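Long-range contacts in cobalamin biosynthesis protein (Agrobacterium tumefaciens, PDB 3BY5), which probably takes part in cobalamin (vitamin B12) biosynthesis as a member of the CbiG C-terminal family: residues Ala13-Arg18 / Gly121-Ala126; Asp42-Ala47 / Leu63-Glu68; Ser89-Gly94 / Ala111-Pro116. All blocks are in the same frame, centred on the assembly; numbering follows the deposited sequence.

Contact 1: residues Ala13-Arg18 / Gly121-Ala126; sequences AGIGCR and GDVTVA. With SO4 (sulfate ion), chain B.
Val-123 and Val-125 both carry CG1 anti to the backbone N (chi1 -178° in Val-123). Ile-15 holds CG2 anti to its own N and CG1 beside it. These torsions bring the branched side chains together on one face of the sheet. Ile-15 CG2 meets Val-123 CG1 at 3.8 Å, the two side chains crossing obliquely. Ile-15 and Val-125 lie side by side and point the same way, with Ile-15 CD1 4.2 Å from Val-125 CG1. Helix 23-37 lies over this face, where Ile-26 and Val-30 touch Ile-15 and Ala-29 touches Val-123.

The two strands are antiparallel neighbours in a mixed five-stranded sheet, and strand 11-17 is its central strand. Gly-14 pairs with Ala-126 and Gly-16 with Thr-124, both as hydrogen-bonded pairs. Gly-14 N reaches Ala-126 O at 2.7 Å, and Ala-126 N returns a nearly straight bond to Gly-14 O (2.9 Å, 169°). Gly-16 N donates along a lone pair of Thr-124 O at 3.0 Å, and Thr-124 N donates back to Gly-16 O.

Thr-124 is on the other face, where Ser-99 of helix 98-107 touches it. Its OG1 lies beside the backbone N and donates to O3 of a sulfate ion at 3.1 Å, while CG2 packs against the same ion. The sulfate, probably from the crystallisation liquor, is also hydrogen-bonded to Ser-97 OG and Ser-99 OG.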
# COMPACT_ATOMS: atom_id res chain seq x y z
N ALA A 13 -9.77 3.18 4.83
CA ALA A 13 -10.75 2.10 4.88
C ALA A 13 -10.10 0.74 4.68
O ALA A 13 -9.55 0.47 3.61
CB ALA A 13 -11.84 2.31 3.86
N GLY A 14 -10.15 -0.10 5.71
CA GLY A 14 -9.66 -1.47 5.62
C GLY A 14 -10.71 -2.35 4.97
O GLY A 14 -11.87 -2.34 5.38
N ILE A 15 -10.31 -3.11 3.95
CA ILE A 15 -11.25 -3.92 3.16
C ILE A 15 -11.00 -5.41 3.32
O ILE A 15 -9.88 -5.89 3.16
CB ILE A 15 -11.21 -3.56 1.65
CG1 ILE A 15 -11.30 -2.04 1.42
CG2 ILE A 15 -12.32 -4.29 0.89
CD1 ILE A 15 -12.57 -1.39 1.94
N GLY A 16 -12.06 -6.14 3.66
CA GLY A 16 -12.04 -7.59 3.66
C GLY A 16 -13.18 -8.09 2.81
O GLY A 16 -14.25 -7.49 2.78
N CYS A 17 -12.96 -9.19 2.09
CA CYS A 17 -14.01 -9.83 1.29
C CYS A 17 -13.73 -11.31 1.11
O CYS A 17 -12.60 -11.77 1.31
CB CYS A 17 -14.18 -9.14 -0.07
SG CYS A 17 -12.65 -8.79 -0.95
N ARG A 18 -14.77 -12.06 0.76
CA ARG A 18 -14.64 -13.48 0.47
C ARG A 18 -14.01 -13.65 -0.92
O ARG A 18 -14.13 -12.76 -1.77
CB ARG A 18 -16.01 -14.18 0.55
CG ARG A 18 -16.04 -15.41 1.47
CD ARG A 18 -15.32 -16.62 0.86
NE ARG A 18 -14.57 -17.38 1.86
CZ ARG A 18 -13.31 -17.14 2.22
NH1 ARG A 18 -12.72 -17.90 3.13
NH2 ARG A 18 -12.63 -16.13 1.68
N GLY A 121 -23.12 -6.19 1.67
CA GLY A 121 -23.05 -7.43 0.90
C GLY A 121 -22.17 -8.37 1.70
O GLY A 121 -22.43 -8.60 2.88
N ASP A 122 -21.13 -8.91 1.08
CA ASP A 122 -20.09 -9.62 1.84
C ASP A 122 -18.70 -8.99 1.66
O ASP A 122 -17.69 -9.67 1.46
CB ASP A 122 -20.10 -11.14 1.57
CG ASP A 122 -20.47 -11.48 0.14
OD1 ASP A 122 -21.44 -12.24 -0.06
OD2 ASP A 122 -19.79 -10.99 -0.78
N VAL A 123 -18.70 -7.66 1.73
CA VAL A 123 -17.48 -6.87 1.78
C VAL A 123 -17.47 -6.14 3.13
O VAL A 123 -18.39 -5.39 3.44
CB VAL A 123 -17.39 -5.84 0.62
CG1 VAL A 123 -16.08 -5.06 0.67
CG2 VAL A 123 -17.52 -6.52 -0.73
N THR A 124 -16.43 -6.39 3.92
CA THR A 124 -16.24 -5.74 5.21
C THR A 124 -15.44 -4.46 5.05
O THR A 124 -14.43 -4.43 4.35
CB THR A 124 -15.54 -6.66 6.22
OG1 THR A 124 -16.18 -7.94 6.20
CG2 THR A 124 -15.61 -6.10 7.63
N VAL A 125 -15.90 -3.39 5.69
CA VAL A 125 -15.24 -2.10 5.65
C VAL A 125 -15.01 -1.60 7.07
O VAL A 125 -15.96 -1.45 7.84
CB VAL A 125 -16.09 -1.06 4.88
CG1 VAL A 125 -15.29 0.23 4.66
CG2 VAL A 125 -16.58 -1.62 3.54
N ALA A 126 -13.74 -1.35 7.40
CA ALA A 126 -13.35 -0.74 8.67
C ALA A 126 -12.75 0.63 8.42
O ALA A 126 -11.84 0.76 7.62
CB ALA A 126 -12.35 -1.61 9.39
S SO4 B . -13.03 -8.91 8.96
O1 SO4 B . -11.95 -9.01 7.98
O2 SO4 B . -13.12 -7.54 9.46
O3 SO4 B . -14.29 -9.27 8.33
O4 SO4 B . -12.76 -9.81 10.07

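Contact 2: residues Asp42-Ala47 / Leu63-Glu68; sequences DYLATA and LSLSLE
The Tyr-43 ring has Ser-66 O over one face, and Ser-66 CB lies 3.6 Å from its CE2. At its edge, near the plane, is Glu-68 OE1. Tyr-43 OH is 3.2 Å from Glu-68 OE1, with the ring and carboxylate planes 77° apart. That hydroxyl also has Glu-68 OE1 of the second subunit within weak hydrogen-bonding range. Tyr-43 CG is anti to the backbone N, and the Glu-68 chain is extended, so the two polar ends meet although Tyr-43 CB starts away from 63-68.

In this beta-alpha-beta unit, strands 43-46 and 67-69 are parallel neighbours linked through helix 54-62. Ser-64 is the C-prime residue of the Schellman motif ending this helix. The parallel ladder is built by Leu-44 N to Ser-66 O (3.0 Å), Glu-68 N to Leu-44 O and Thr-46 N to Glu-68 O. The first and last run nearly along the C=O axis. The middle one comes from 31° above the carbonyl plane.

Leu-44 lies on the other face, where Ala-60 of helix 54-62 touches it. Its CG packs on Leu-65 CD1 at 3.8 Å, the two side chains crossing at about a right angle, and its CB meets Leu-67 CD1. A water accepts from Ser-66 N and donates to Asp-42 O at 2.9 Å. Leu-67 and Glu-68 pair antiparallel with a strand of the second subunit, so the sheet continues across the interface.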
# COMPACT_ATOMS: atom_id res chain seq x y z
N ASP A 42 -9.63 8.39 1.83
CA ASP A 42 -8.54 8.82 0.96
C ASP A 42 -7.43 7.79 0.82
O ASP A 42 -6.43 8.04 0.15
CB ASP A 42 -8.01 10.20 1.38
CG ASP A 42 -7.96 10.39 2.88
OD1 ASP A 42 -7.30 9.56 3.55
OD2 ASP A 42 -8.56 11.36 3.39
N TYR A 43 -7.63 6.61 1.41
CA TYR A 43 -6.65 5.54 1.35
C TYR A 43 -7.29 4.18 1.65
O TYR A 43 -8.09 4.06 2.57
CB TYR A 43 -5.53 5.84 2.36
CG TYR A 43 -4.23 5.12 2.11
CD1 TYR A 43 -3.85 4.07 2.93
CD2 TYR A 43 -3.38 5.50 1.07
CE1 TYR A 43 -2.66 3.39 2.72
CE2 TYR A 43 -2.18 4.83 0.85
CZ TYR A 43 -1.83 3.77 1.69
OH TYR A 43 -0.65 3.09 1.50
N LEU A 44 -6.96 3.16 0.86
CA LEU A 44 -7.49 1.81 1.08
C LEU A 44 -6.42 0.87 1.63
O LEU A 44 -5.24 1.06 1.37
CB LEU A 44 -8.04 1.22 -0.22
CG LEU A 44 -9.35 1.74 -0.80
CD1 LEU A 44 -9.68 0.94 -2.04
CD2 LEU A 44 -10.47 1.66 0.21
N ALA A 45 -6.86 -0.14 2.37
CA ALA A 45 -5.94 -1.11 2.98
C ALA A 45 -6.55 -2.51 3.07
O ALA A 45 -7.77 -2.66 3.16
CB ALA A 45 -5.48 -0.64 4.35
N THR A 46 -5.69 -3.52 3.06
CA THR A 46 -6.13 -4.91 3.12
C THR A 46 -5.08 -5.82 3.75
O THR A 46 -3.92 -5.45 3.90
CB THR A 46 -6.55 -5.46 1.72
OG1 THR A 46 -7.23 -6.71 1.87
CG2 THR A 46 -5.36 -5.64 0.79
N ALA A 47 -5.53 -7.01 4.13
CA ALA A 47 -4.67 -8.07 4.62
C ALA A 47 -4.11 -8.80 3.41
O ALA A 47 -4.59 -8.57 2.30
CB ALA A 47 -5.49 -9.00 5.46
N LEU A 63 -12.06 3.66 -7.60
CA LEU A 63 -12.21 4.72 -6.60
C LEU A 63 -11.09 5.76 -6.69
O LEU A 63 -11.14 6.78 -6.01
CB LEU A 63 -12.25 4.12 -5.19
CG LEU A 63 -13.44 3.28 -4.75
CD1 LEU A 63 -13.01 2.37 -3.63
CD2 LEU A 63 -14.62 4.12 -4.31
N SER A 64 -10.10 5.48 -7.54
CA SER A 64 -8.87 6.28 -7.69
C SER A 64 -8.12 6.49 -6.36
O SER A 64 -7.63 7.58 -6.07
CB SER A 64 -9.14 7.58 -8.45
OG SER A 64 -9.76 8.54 -7.62
N LEU A 65 -8.06 5.42 -5.57
CA LEU A 65 -7.38 5.40 -4.28
C LEU A 65 -6.21 4.43 -4.32
O LEU A 65 -6.21 3.47 -5.10
CB LEU A 65 -8.34 5.00 -3.16
CG LEU A 65 -9.58 5.87 -2.93
CD1 LEU A 65 -10.51 5.22 -1.93
CD2 LEU A 65 -9.19 7.27 -2.47
N SER A 66 -5.21 4.68 -3.47
CA SER A 66 -4.08 3.77 -3.32
C SER A 66 -4.50 2.61 -2.43
O SER A 66 -5.41 2.75 -1.62
CB SER A 66 -2.88 4.48 -2.71
OG SER A 66 -2.27 5.35 -3.65
N LEU A 67 -3.84 1.46 -2.59
CA LEU A 67 -4.11 0.30 -1.76
C LEU A 67 -2.85 -0.14 -1.04
O LEU A 67 -1.80 -0.24 -1.66
CB LEU A 67 -4.67 -0.85 -2.60
CG LEU A 67 -5.04 -2.14 -1.87
CD1 LEU A 67 -6.27 -1.97 -0.97
CD2 LEU A 67 -5.26 -3.25 -2.88
N GLU A 68 -2.94 -0.37 0.26
CA GLU A 68 -1.84 -1.00 0.98
C GLU A 68 -2.19 -2.43 1.35
O GLU A 68 -3.13 -2.67 2.10
CB GLU A 68 -1.42 -0.19 2.21
CG GLU A 68 -0.17 -0.74 2.88
CD GLU A 68 0.29 0.09 4.07
OE1 GLU A 68 0.12 1.33 4.03
OE2 GLU A 68 0.83 -0.49 5.03
O HOH W 1 -5.06 7.20 -2.32

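Contact 3: residues Ser89-Gly94 / Ala111-Pro116; sequences SLDHSG and ARLVAP
The close side of this contact is at Ser-89 and Leu-113. Leu-113 N donates to Ser-89 O at 2.7 Å, in the carbonyl plane and almost straight (164°). CB and CG of Leu-113 lie beside the same carbonyl oxygen, each 3.5 Å from Ser-89 O. Its CG is anti to the carbonyl carbon (chi1 -64°), and CD1 reaches Leu-90 CB at 3.8 Å. Ser-89 OG stands 3.1 Å from Ala-111 O, but Ser-86 O is a second, weak acceptor for that hydroxyl. Ser-89 thus meets two main-chain groups of 111-116, one through its carbonyl and one through its side chain.

The other side is looser and faces solvent. Asp-91 is exposed and crosses Leu-113 at about a right angle, with OD2 4.1 Å from Leu-113 CB. Its OD1 lies 3.4 Å from Ala-115 O, which is no hydrogen bond, since both would be acceptors. The Arg-112 side chain bends at chi2 and its end leads away from 89-94.

The contact joins the loop between helices 72-84 and 98-107 to the start of strand 112-120. His-92 NE2 is hydrogen-bonded to Glu-100 OE1 of helix 98-107, and Leu-104 of that helix touches Ala-111. Arg-112 and Val-114 pair by backbone bonds with Met-129 and Ile-127 of strand 123-129, while Phe-37 of helix 23-37 packs on Ala-115 and Pro-116.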
# COMPACT_ATOMS: atom_id res chain seq x y z
N SER A 89 -7.52 2.64 20.52
CA SER A 89 -7.59 2.63 19.06
C SER A 89 -8.80 1.88 18.53
O SER A 89 -9.22 2.10 17.40
CB SER A 89 -6.31 2.04 18.46
OG SER A 89 -5.17 2.79 18.84
N LEU A 90 -9.37 0.98 19.33
CA LEU A 90 -10.58 0.27 18.93
C LEU A 90 -11.77 0.60 19.81
O LEU A 90 -11.62 0.86 21.00
CB LEU A 90 -10.37 -1.24 18.81
CG LEU A 90 -9.30 -2.03 19.58
CD1 LEU A 90 -9.58 -2.09 21.07
CD2 LEU A 90 -9.24 -3.42 19.02
N ASP A 91 -12.96 0.57 19.22
CA ASP A 91 -14.20 0.88 19.93
C ASP A 91 -14.98 -0.36 20.36
O ASP A 91 -16.18 -0.29 20.63
CB ASP A 91 -15.08 1.84 19.11
CG ASP A 91 -15.18 1.45 17.63
OD1 ASP A 91 -15.69 2.29 16.85
OD2 ASP A 91 -14.74 0.35 17.24
N HIS A 92 -14.28 -1.50 20.43
CA HIS A 92 -14.84 -2.74 20.97
C HIS A 92 -13.80 -3.47 21.83
O HIS A 92 -12.68 -3.00 21.98
CB HIS A 92 -15.38 -3.63 19.84
CG HIS A 92 -14.34 -4.12 18.89
ND1 HIS A 92 -13.82 -5.40 18.94
CD2 HIS A 92 -13.73 -3.51 17.85
CE1 HIS A 92 -12.93 -5.55 17.98
NE2 HIS A 92 -12.85 -4.42 17.31
N SER A 93 -14.19 -4.60 22.41
CA SER A 93 -13.34 -5.30 23.37
C SER A 93 -12.33 -6.26 22.74
O SER A 93 -12.66 -7.02 21.82
CB SER A 93 -14.21 -6.06 24.39
OG SER A 93 -15.04 -5.17 25.11
N GLY A 94 -11.09 -6.21 23.23
CA GLY A 94 -10.08 -7.21 22.91
C GLY A 94 -9.35 -7.02 21.60
O GLY A 94 -8.75 -5.97 21.35
N ALA A 111 -3.52 6.04 15.00
CA ALA A 111 -4.84 6.01 14.48
C ALA A 111 -5.77 5.42 15.48
O ALA A 111 -5.36 4.80 16.43
CB ALA A 111 -4.86 5.22 13.26
N ARG A 112 -7.05 5.61 15.24
CA ARG A 112 -8.14 5.00 15.98
C ARG A 112 -9.27 4.64 15.03
O ARG A 112 -9.39 5.22 13.95
CB ARG A 112 -8.61 5.91 17.12
CG ARG A 112 -9.34 7.16 16.67
CD ARG A 112 -8.84 8.42 17.38
NE ARG A 112 -9.08 9.60 16.54
CZ ARG A 112 -8.18 10.16 15.74
NH1 ARG A 112 -6.94 9.68 15.67
NH2 ARG A 112 -8.51 11.23 15.02
N LEU A 113 -10.09 3.67 15.42
CA LEU A 113 -11.28 3.32 14.66
C LEU A 113 -12.40 4.28 15.03
O LEU A 113 -12.66 4.49 16.21
CB LEU A 113 -11.72 1.89 14.97
CG LEU A 113 -10.77 0.75 14.59
CD1 LEU A 113 -11.27 -0.51 15.24
CD2 LEU A 113 -10.66 0.59 13.08
N VAL A 114 -13.05 4.85 14.02
CA VAL A 114 -14.05 5.90 14.25
C VAL A 114 -15.49 5.46 13.99
O VAL A 114 -16.44 6.16 14.36
CB VAL A 114 -13.74 7.17 13.43
CG1 VAL A 114 -12.40 7.76 13.85
CG2 VAL A 114 -13.76 6.89 11.94
N ALA A 115 -15.65 4.30 13.37
CA ALA A 115 -16.96 3.79 13.00
C ALA A 115 -17.02 2.32 13.39
O ALA A 115 -15.98 1.67 13.49
CB ALA A 115 -17.18 3.96 11.52
N PRO A 116 -18.24 1.78 13.65
CA PRO A 116 -18.36 0.35 13.90
C PRO A 116 -18.14 -0.47 12.64
O PRO A 116 -18.27 0.05 11.53
CB PRO A 116 -19.81 0.21 14.37
CG PRO A 116 -20.52 1.34 13.73
CD PRO A 116 -19.54 2.47 13.76

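All three contacts reach one five-stranded mixed sheet, in the order 67-69, 43-46, 11-17, 123-129, 112-120. Contact 1 is in the middle and pairs strands near the two ends of the modelled chain. The segments of contacts 2 and 3 both fall between its segments in sequence, contact 2 first. Contacts 1 and 2 have centres about 12 Å apart and touch, because strands 11-17 and 43-46 are neighbours. Centre to centre, contact 3 is about 16 Å from contact 1 and about 19 Å from contact 2. Contacts 2 and 3 lie on opposite sides of the chain's centre, at the strands outermost within this chain. Only contact 2 meets the second subunit, where strand 67-69 carries the sheet on.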